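Side-chain contacts in putative mandelate racemase/muconate lactonizing enzyme (Bordetella bronchiseptica, PDB 3DDM), which is of unknown function but belongs to the enolase superfamily, whose members join an alpha+beta capping domain to a modified beta/alpha-barrel: residues Glu231-Ala236 and Ala241-Leu246; Leu227-Glu232 and Gly302-Pro307; Phe180-Asp185 and Ala215-Gln220. The protein carries 1 engineered substitution. All coordinates share one frame; numbering follows the deposited sequence.

Contact 1 (Glu231-Ala236 and Ala241-Leu246)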
# COMPACT_ATOMS: atom_id res chain seq x y z
N GLU A 231 9.78 17.20 14.39
CA GLU A 231 9.42 16.33 13.28
C GLU A 231 8.18 15.46 13.46
O GLU A 231 8.00 14.81 14.48
CB GLU A 231 10.61 15.46 12.92
CG GLU A 231 10.48 14.83 11.57
CD GLU A 231 11.68 13.99 11.22
OE1 GLU A 231 12.81 14.54 11.23
OE2 GLU A 231 11.50 12.78 10.94
N GLU A 232 7.34 15.47 12.43
CA GLU A 232 6.10 14.71 12.38
C GLU A 232 5.29 14.68 13.69
O GLU A 232 4.94 13.61 14.19
CB GLU A 232 6.38 13.28 11.91
CG GLU A 232 7.01 13.18 10.53
CD GLU A 232 6.52 11.95 9.75
OE1 GLU A 232 5.93 12.13 8.67
OE2 GLU A 232 6.72 10.81 10.23
N PRO A 233 4.96 15.86 14.25
CA PRO A 233 4.19 15.93 15.50
C PRO A 233 2.78 15.37 15.34
O PRO A 233 2.18 14.90 16.31
CB PRO A 233 4.20 17.42 15.83
CG PRO A 233 4.16 18.04 14.47
CD PRO A 233 5.17 17.21 13.70
N LEU A 234 2.26 15.43 14.11
CA LEU A 234 0.93 14.92 13.80
C LEU A 234 1.04 13.92 12.67
O LEU A 234 2.05 13.89 11.97
CB LEU A 234 0.02 16.05 13.31
CG LEU A 234 -0.25 17.28 14.15
CD1 LEU A 234 -1.09 18.23 13.31
CD2 LEU A 234 -0.96 16.90 15.44
N ARG A 235 -0.00 13.11 12.48
CA ARG A 235 0.00 12.15 11.37
C ARG A 235 -0.02 12.94 10.05
O ARG A 235 -0.68 13.97 9.94
CB ARG A 235 -1.23 11.26 11.43
CG ARG A 235 -1.37 10.44 12.69
CD ARG A 235 -2.57 9.51 12.59
NE ARG A 235 -2.72 8.67 13.78
CZ ARG A 235 -3.60 7.69 13.91
NH1 ARG A 235 -4.43 7.40 12.91
NH2 ARG A 235 -3.65 6.98 15.04
N ALA A 236 0.70 12.44 9.06
CA ALA A 236 0.78 13.07 7.74
C ALA A 236 -0.62 13.22 7.13
O ALA A 236 -0.82 14.03 6.22
CB ALA A 236 1.67 12.23 6.83
N ALA A 241 -5.64 22.34 7.99
CA ALA A 241 -6.04 23.18 9.10
C ALA A 241 -5.34 22.85 10.41
O ALA A 241 -5.02 23.75 11.19
CB ALA A 241 -7.53 23.10 9.29
N GLU A 242 -5.10 21.56 10.67
CA GLU A 242 -4.47 21.16 11.91
C GLU A 242 -2.98 21.51 11.91
O GLU A 242 -2.43 21.87 12.95
CB GLU A 242 -4.67 19.67 12.16
CG GLU A 242 -6.13 19.24 12.14
CD GLU A 242 -6.37 17.87 12.75
OE1 GLU A 242 -7.45 17.29 12.50
OE2 GLU A 242 -5.49 17.37 13.48
N TRP A 243 -2.35 21.39 10.75
CA TRP A 243 -0.93 21.71 10.61
C TRP A 243 -0.74 23.21 10.68
O TRP A 243 0.20 23.71 11.30
CB TRP A 243 -0.36 21.20 9.28
CG TRP A 243 -0.07 19.73 9.28
CD1 TRP A 243 -0.87 18.73 8.83
CD2 TRP A 243 1.10 19.10 9.81
NE1 TRP A 243 -0.28 17.51 9.04
CE2 TRP A 243 0.94 17.71 9.64
CE3 TRP A 243 2.28 19.58 10.40
CZ2 TRP A 243 1.90 16.78 10.04
CZ3 TRP A 243 3.24 18.65 10.81
CH2 TRP A 243 3.05 17.27 10.62
N ALA A 244 -1.65 23.92 10.03
CA ALA A 244 -1.59 25.37 10.02
C ALA A 244 -1.72 25.89 11.45
O ALA A 244 -1.00 26.80 11.86
CB ALA A 244 -2.70 25.93 9.15
N GLU A 245 -2.62 25.30 12.22
CA GLU A 245 -2.82 25.72 13.60
C GLU A 245 -1.61 25.41 14.46
O GLU A 245 -1.11 26.26 15.19
CB GLU A 245 -4.04 25.06 14.21
CG GLU A 245 -4.41 25.65 15.55
CD GLU A 245 -5.40 24.81 16.32
OE1 GLU A 245 -6.46 24.43 15.76
OE2 GLU A 245 -5.12 24.54 17.52
N LEU A 246 -1.13 24.17 14.38
CA LEU A 246 0.02 23.76 15.17
C LEU A 246 1.24 24.62 14.84
O LEU A 246 1.97 25.06 15.74
CB LEU A 246 0.36 22.29 14.92
CG LEU A 246 1.52 21.72 15.75
CD1 LEU A 246 1.19 21.84 17.23
CD2 LEU A 246 1.77 20.28 15.37
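The beta-to-alpha loop after strand 229-231 of the barrel folds back on helix 240-249, with Pro233 and Leu234 packed against Trp243 and Leu246. No hydrogen bond crosses between the two segments; the contact is made by apolar side chains and one indole face. Leu234 lies over that face: CD1 stands 4.2 Å from the centroid of the five-membered ring of Trp243 and only 8° off its normal, a CH-pi contact, while Leu234 CB sits 3.8 Å from Trp243 CZ2 on the six-membered ring. With CG turned opposite the carbonyl carbon (chi1 -58°), the leucine is laid along the indole, CB by the larger ring and CD1 over the smaller. At the indole edge, near the ring plane, the carbonyl oxygen Arg235 O is 3.7 Å from Trp243 NE1. Pro233 comes in obliquely, its CD 3.7 Å from Trp243 CH2. Leu246 closes the group a turn further along the helix: its CG stands anti to the backbone N (chi1 -177°), and CD2 meets Leu234 CG tip to tip at 3.8 Å while also touching the ring of Pro233. Glu242 contributes its CB, 4.0 Å from Leu234 CD1, and turns its carboxylate to a salt bridge with Arg238. The loop also meets the second subunit, Glu232, Arg235 and Ala236 packing on its Gln106, Ala101 and Ile105. Around the apolar cluster, Ala215 of helix 212-222 packs on Leu234 and Leu246, and Leu254 of strand 254-256 on Trp243 and Leu246.

Contact 2 (Leu227-Glu232 and Gly302-Pro307)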
# COMPACT_ATOMS: atom_id res chain seq x y z
N LEU A 227 14.81 23.73 20.15
CA LEU A 227 14.94 22.78 19.05
C LEU A 227 14.98 23.47 17.69
O LEU A 227 14.41 24.54 17.52
CB LEU A 227 13.77 21.79 19.09
CG LEU A 227 13.58 21.03 20.40
CD1 LEU A 227 12.41 20.09 20.26
CD2 LEU A 227 14.84 20.25 20.76
N ASP A 228 15.66 22.86 16.73
CA ASP A 228 15.75 23.41 15.38
C ASP A 228 14.47 23.10 14.63
O ASP A 228 14.11 23.81 13.69
CB ASP A 228 16.94 22.81 14.63
CG ASP A 228 18.23 23.58 14.87
OD1 ASP A 228 18.46 24.02 16.02
OD2 ASP A 228 19.01 23.73 13.90
N TRP A 229 13.81 22.01 15.02
CA TRP A 229 12.55 21.62 14.41
C TRP A 229 11.89 20.44 15.12
O TRP A 229 12.57 19.63 15.77
CB TRP A 229 12.74 21.30 12.92
CG TRP A 229 13.33 19.95 12.60
CD1 TRP A 229 12.74 18.72 12.80
CD2 TRP A 229 14.58 19.68 11.94
NE1 TRP A 229 13.55 17.72 12.31
CE2 TRP A 229 14.68 18.28 11.78
CE3 TRP A 229 15.62 20.50 11.48
CZ2 TRP A 229 15.78 17.68 11.17
CZ3 TRP A 229 16.72 19.90 10.87
CH2 TRP A 229 16.78 18.50 10.72
N LEU A 230 10.57 20.37 15.02
CA LEU A 230 9.78 19.30 15.63
C LEU A 230 9.30 18.44 14.46
O LEU A 230 8.52 18.90 13.62
CB LEU A 230 8.59 19.90 16.38
CG LEU A 230 8.11 19.22 17.65
CD1 LEU A 230 6.88 19.96 18.18
CD2 LEU A 230 7.79 17.77 17.37
N GLU A 231 9.78 17.20 14.39
CA GLU A 231 9.42 16.33 13.28
C GLU A 231 8.18 15.46 13.46
O GLU A 231 8.00 14.81 14.48
CB GLU A 231 10.61 15.46 12.92
CG GLU A 231 10.48 14.83 11.57
CD GLU A 231 11.68 13.99 11.22
OE1 GLU A 231 12.81 14.54 11.23
OE2 GLU A 231 11.50 12.78 10.94
N GLU A 232 7.34 15.47 12.43
CA GLU A 232 6.10 14.71 12.38
C GLU A 232 5.29 14.68 13.69
O GLU A 232 4.94 13.61 14.19
CB GLU A 232 6.38 13.28 11.91
CG GLU A 232 7.01 13.18 10.53
CD GLU A 232 6.52 11.95 9.75
OE1 GLU A 232 5.93 12.13 8.67
OE2 GLU A 232 6.72 10.81 10.23
N GLY A 302 12.65 29.58 0.45
CA GLY A 302 13.06 30.07 1.75
C GLY A 302 12.87 29.09 2.89
O GLY A 302 12.82 29.49 4.05
N LEU A 303 12.78 27.80 2.58
CA LEU A 303 12.61 26.79 3.61
C LEU A 303 13.83 25.85 3.65
O LEU A 303 14.63 25.85 2.71
CB LEU A 303 11.34 26.00 3.33
CG LEU A 303 10.09 26.88 3.19
CD1 LEU A 303 8.91 26.03 2.75
CD2 LEU A 303 9.80 27.57 4.53
N ARG A 304 13.97 25.08 4.72
CA ARG A 304 15.10 24.15 4.85
C ARG A 304 14.82 22.78 4.26
O ARG A 304 13.71 22.24 4.40
CB ARG A 304 15.47 23.91 6.32
CG ARG A 304 15.88 25.11 7.12
CD ARG A 304 16.32 24.68 8.51
NE ARG A 304 17.54 23.88 8.47
CZ ARG A 304 18.18 23.44 9.55
NH1 ARG A 304 17.70 23.71 10.76
NH2 ARG A 304 19.30 22.74 9.42
N TYR A 305 15.83 22.20 3.62
CA TYR A 305 15.74 20.87 3.07
C TYR A 305 16.74 20.02 3.85
O TYR A 305 17.95 20.11 3.65
CB TYR A 305 16.10 20.86 1.59
CG TYR A 305 16.48 19.48 1.09
CD1 TYR A 305 15.62 18.40 1.25
CD2 TYR A 305 17.71 19.27 0.45
CE1 TYR A 305 15.96 17.12 0.79
CE2 TYR A 305 18.06 17.99 -0.02
CZ TYR A 305 17.18 16.92 0.15
OH TYR A 305 17.51 15.67 -0.34
N CYS A 306 16.24 19.21 4.78
CA CYS A 306 17.10 18.36 5.59
C CYS A 306 16.70 16.90 5.48
O CYS A 306 15.84 16.42 6.22
CB CYS A 306 17.03 18.78 7.06
SG CYS A 306 17.67 20.44 7.35
N PRO A 307 17.34 16.17 4.56
CA PRO A 307 17.03 14.75 4.37
C PRO A 307 17.66 13.87 5.46
O PRO A 307 18.51 14.31 6.23
CB PRO A 307 17.62 14.46 2.98
CG PRO A 307 18.84 15.32 2.96
CD PRO A 307 18.36 16.63 3.59
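Trp229 and Arg304 meet nearly at right angles, the indole and guanidinium planes being 78° apart. The tryptophan presents the rim of its six-membered ring to the flat side of the arginine: CZ3 lies over one guanidinium face, offset toward its rim, whereas NH1, seen from the indole, sits at the edge and near the ring plane, 3.9 Å from Trp229 CE3. This is the reverse of a cation-pi stack, in which the charge would lie over the aromatic face. Asp228 takes the guanidinium from its edge instead. Its OD2 forms a salt bridge with Arg304 NH1 at 3.4 Å, with a weak, somewhat bent hydrogen bond (150° at the hydrogen). The arginine reaches both residues through a bend at chi3 (66°), and its NH2 is held separately by Pro332 O. Cys306 makes an oblique sulfur-aromatic contact, SG 4.6 Å from the centroid of the six-membered ring of Trp229, and its CB is 3.7 Å from Trp229 CH2. Trp229 NE1 gives a weak hydrogen bond to Glu231 OE1, an oxygen that also binds Lys175 and Gln279. These side chains meet across the inside of the barrel, part of the packing that fills a beta/alpha-barrel between strands that are not neighbours: 254-256 and 275-278 come between 229-231 and 304-309. Val277 of strand 275-278 and Met203 of strand 202-205 pack against the same indole.

Contact 3 (Phe180-Asp185 and Ala215-Gln220)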
# COMPACT_ATOMS: atom_id res chain seq x y z
N PHE A 180 6.25 8.90 23.31
CA PHE A 180 5.86 7.80 24.20
C PHE A 180 5.30 8.34 25.52
O PHE A 180 4.16 8.06 25.87
CB PHE A 180 7.08 6.92 24.50
CG PHE A 180 7.93 6.59 23.29
CD1 PHE A 180 7.52 5.61 22.38
CD2 PHE A 180 9.14 7.26 23.06
CE1 PHE A 180 8.30 5.30 21.26
CE2 PHE A 180 9.92 6.96 21.94
CZ PHE A 180 9.51 5.98 21.04
N ASP A 181 6.12 9.10 26.23
CA ASP A 181 5.74 9.67 27.53
C ASP A 181 6.01 11.17 27.61
O ASP A 181 7.16 11.60 27.61
CB ASP A 181 6.51 8.95 28.64
CG ASP A 181 6.21 9.51 30.02
OD1 ASP A 181 5.12 9.22 30.56
OD2 ASP A 181 7.06 10.26 30.56
N ASP A 182 4.95 11.95 27.72
CA ASP A 182 5.02 13.41 27.80
C ASP A 182 6.05 13.99 28.77
O ASP A 182 6.88 14.81 28.38
CB ASP A 182 3.65 13.97 28.16
CG ASP A 182 2.69 13.95 26.99
OD1 ASP A 182 2.52 12.88 26.37
OD2 ASP A 182 2.10 15.02 26.71
N ALA A 183 5.98 13.59 30.03
CA ALA A 183 6.88 14.12 31.05
C ALA A 183 8.34 13.75 30.84
O ALA A 183 9.23 14.58 31.01
CB ALA A 183 6.42 13.66 32.42
N ARG A 184 8.57 12.49 30.49
CA ARG A 184 9.92 11.99 30.27
C ARG A 184 10.54 12.70 29.08
O ARG A 184 11.72 13.07 29.11
CB ARG A 184 9.89 10.48 30.02
CG ARG A 184 11.17 9.75 30.38
CD ARG A 184 11.17 8.32 29.86
NE ARG A 184 12.22 7.53 30.49
CZ ARG A 184 13.52 7.82 30.46
NH1 ARG A 184 13.96 8.90 29.81
NH2 ARG A 184 14.39 7.04 31.09
N ASP A 185 9.75 12.90 28.03
CA ASP A 185 10.23 13.56 26.82
C ASP A 185 10.73 14.98 27.06
O ASP A 185 11.78 15.37 26.55
CB ASP A 185 9.14 13.58 25.74
CG ASP A 185 8.93 12.21 25.10
OD1 ASP A 185 9.89 11.41 25.05
OD2 ASP A 185 7.81 11.96 24.62
N ALA A 215 0.08 18.00 20.61
CA ALA A 215 1.21 18.59 19.92
C ALA A 215 1.37 20.04 20.35
O ALA A 215 2.48 20.50 20.61
CB ALA A 215 1.00 18.52 18.42
N ARG A 216 0.26 20.77 20.41
CA ARG A 216 0.28 22.17 20.83
C ARG A 216 0.90 22.23 22.22
O ARG A 216 1.84 22.99 22.47
CB ARG A 216 -1.14 22.75 20.90
CG ARG A 216 -1.79 23.08 19.57
CD ARG A 216 -3.18 23.69 19.79
NE ARG A 216 -3.13 24.91 20.60
CZ ARG A 216 -3.07 26.15 20.12
NH1 ARG A 216 -3.06 26.37 18.81
NH2 ARG A 216 -2.99 27.18 20.95
N GLN A 217 0.37 21.41 23.11
CA GLN A 217 0.84 21.33 24.49
C GLN A 217 2.33 21.00 24.56
O GLN A 217 3.10 21.72 25.21
CB GLN A 217 0.06 20.26 25.24
CG GLN A 217 0.50 20.07 26.66
CD GLN A 217 0.04 18.73 27.21
OE1 GLN A 217 -1.17 18.47 27.33
NE2 GLN A 217 1.00 17.87 27.55
N MET A 218 2.75 19.93 23.89
CA MET A 218 4.16 19.53 23.91
C MET A 218 5.08 20.53 23.20
O MET A 218 6.15 20.84 23.70
CB MET A 218 4.33 18.14 23.29
CG MET A 218 3.86 17.00 24.17
SD MET A 218 4.70 16.89 25.77
CE MET A 218 6.37 16.46 25.25
N ALA A 219 4.66 21.02 22.04
CA ALA A 219 5.49 21.97 21.31
C ALA A 219 5.82 23.17 22.20
O ALA A 219 6.85 23.81 22.04
CB ALA A 219 4.78 22.43 20.05
N GLN A 220 4.92 23.45 23.14
CA GLN A 220 5.08 24.55 24.08
C GLN A 220 6.11 24.19 25.16
O GLN A 220 7.04 24.95 25.42
CB GLN A 220 3.74 24.87 24.75
CG GLN A 220 3.30 26.32 24.68
CD GLN A 220 2.75 26.71 23.32
OE1 GLN A 220 1.74 26.16 22.86
NE2 GLN A 220 3.41 27.67 22.67
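The polar part of the contact lies between Asp182 and Gln217. Asp182 OD2 lies 3.2 Å from Gln217 NE2, with the carboxylate and amide planes 62° apart and the two side chains crossing at about a right angle. Gln217 gets there on an extended chain whose CG is anti to the backbone N (chi1 178°). The other carboxylate oxygen, Asp182 OD1, is committed to a salt bridge with Arg214 of helix 212-222.

The van der Waals part belongs to Met218. Its chain, bent at both chi2 and chi3, curls across Asp182, with SD against the carboxylate, 3.8 Å from Asp182 CG. The methyl carbon CE then settles 3.6 Å from the backbone oxygen Asp182 O and 4.0 Å from Asp185 CB, one turn further along helix 182-196.

Backbone-directed bonds order the start of that helix. Asp181 occupies the N-cap position and its side chain accepts from Arg184 N, although the placement of its carboxylate oxygen is uncertain; Asp185 N bonds Asp181 O, and Asp185 OD2 takes the N-H of Gly179 just upstream. Acidic groups in the first turn probably gain some stabilisation from the helix dipole.

Helices 182-196 and 212-222 are successive outer helices, linked through strand 202-205, and their side-by-side packing is characteristic of the helical layer of a beta/alpha-barrel.

How the contacts relate
All three contacts belong to the barrel domain and illustrate its layers. Contact 3 comes first along the chain and joins two outer helices; contacts 2 and 1 both start from strand 229-231 and its flanks, sharing Glu231 and Glu232. Contact 2 then reaches to strand 304-309, much later in the sequence, whereas contact 1 stays local, turning out to helix 240-249. Their centres lie about 13 Å apart (1 and 2), 14 Å (1 and 3) and 18 Å (2 and 3). A salt bridge from Glu245 to Arg216 ties contact 1 to contact 3, and Leu230 packs on Ala219 between contacts 2 and 3, so residues 227-236 connect the barrel interior (contact 2) with the outer helices (contacts 1 and 3).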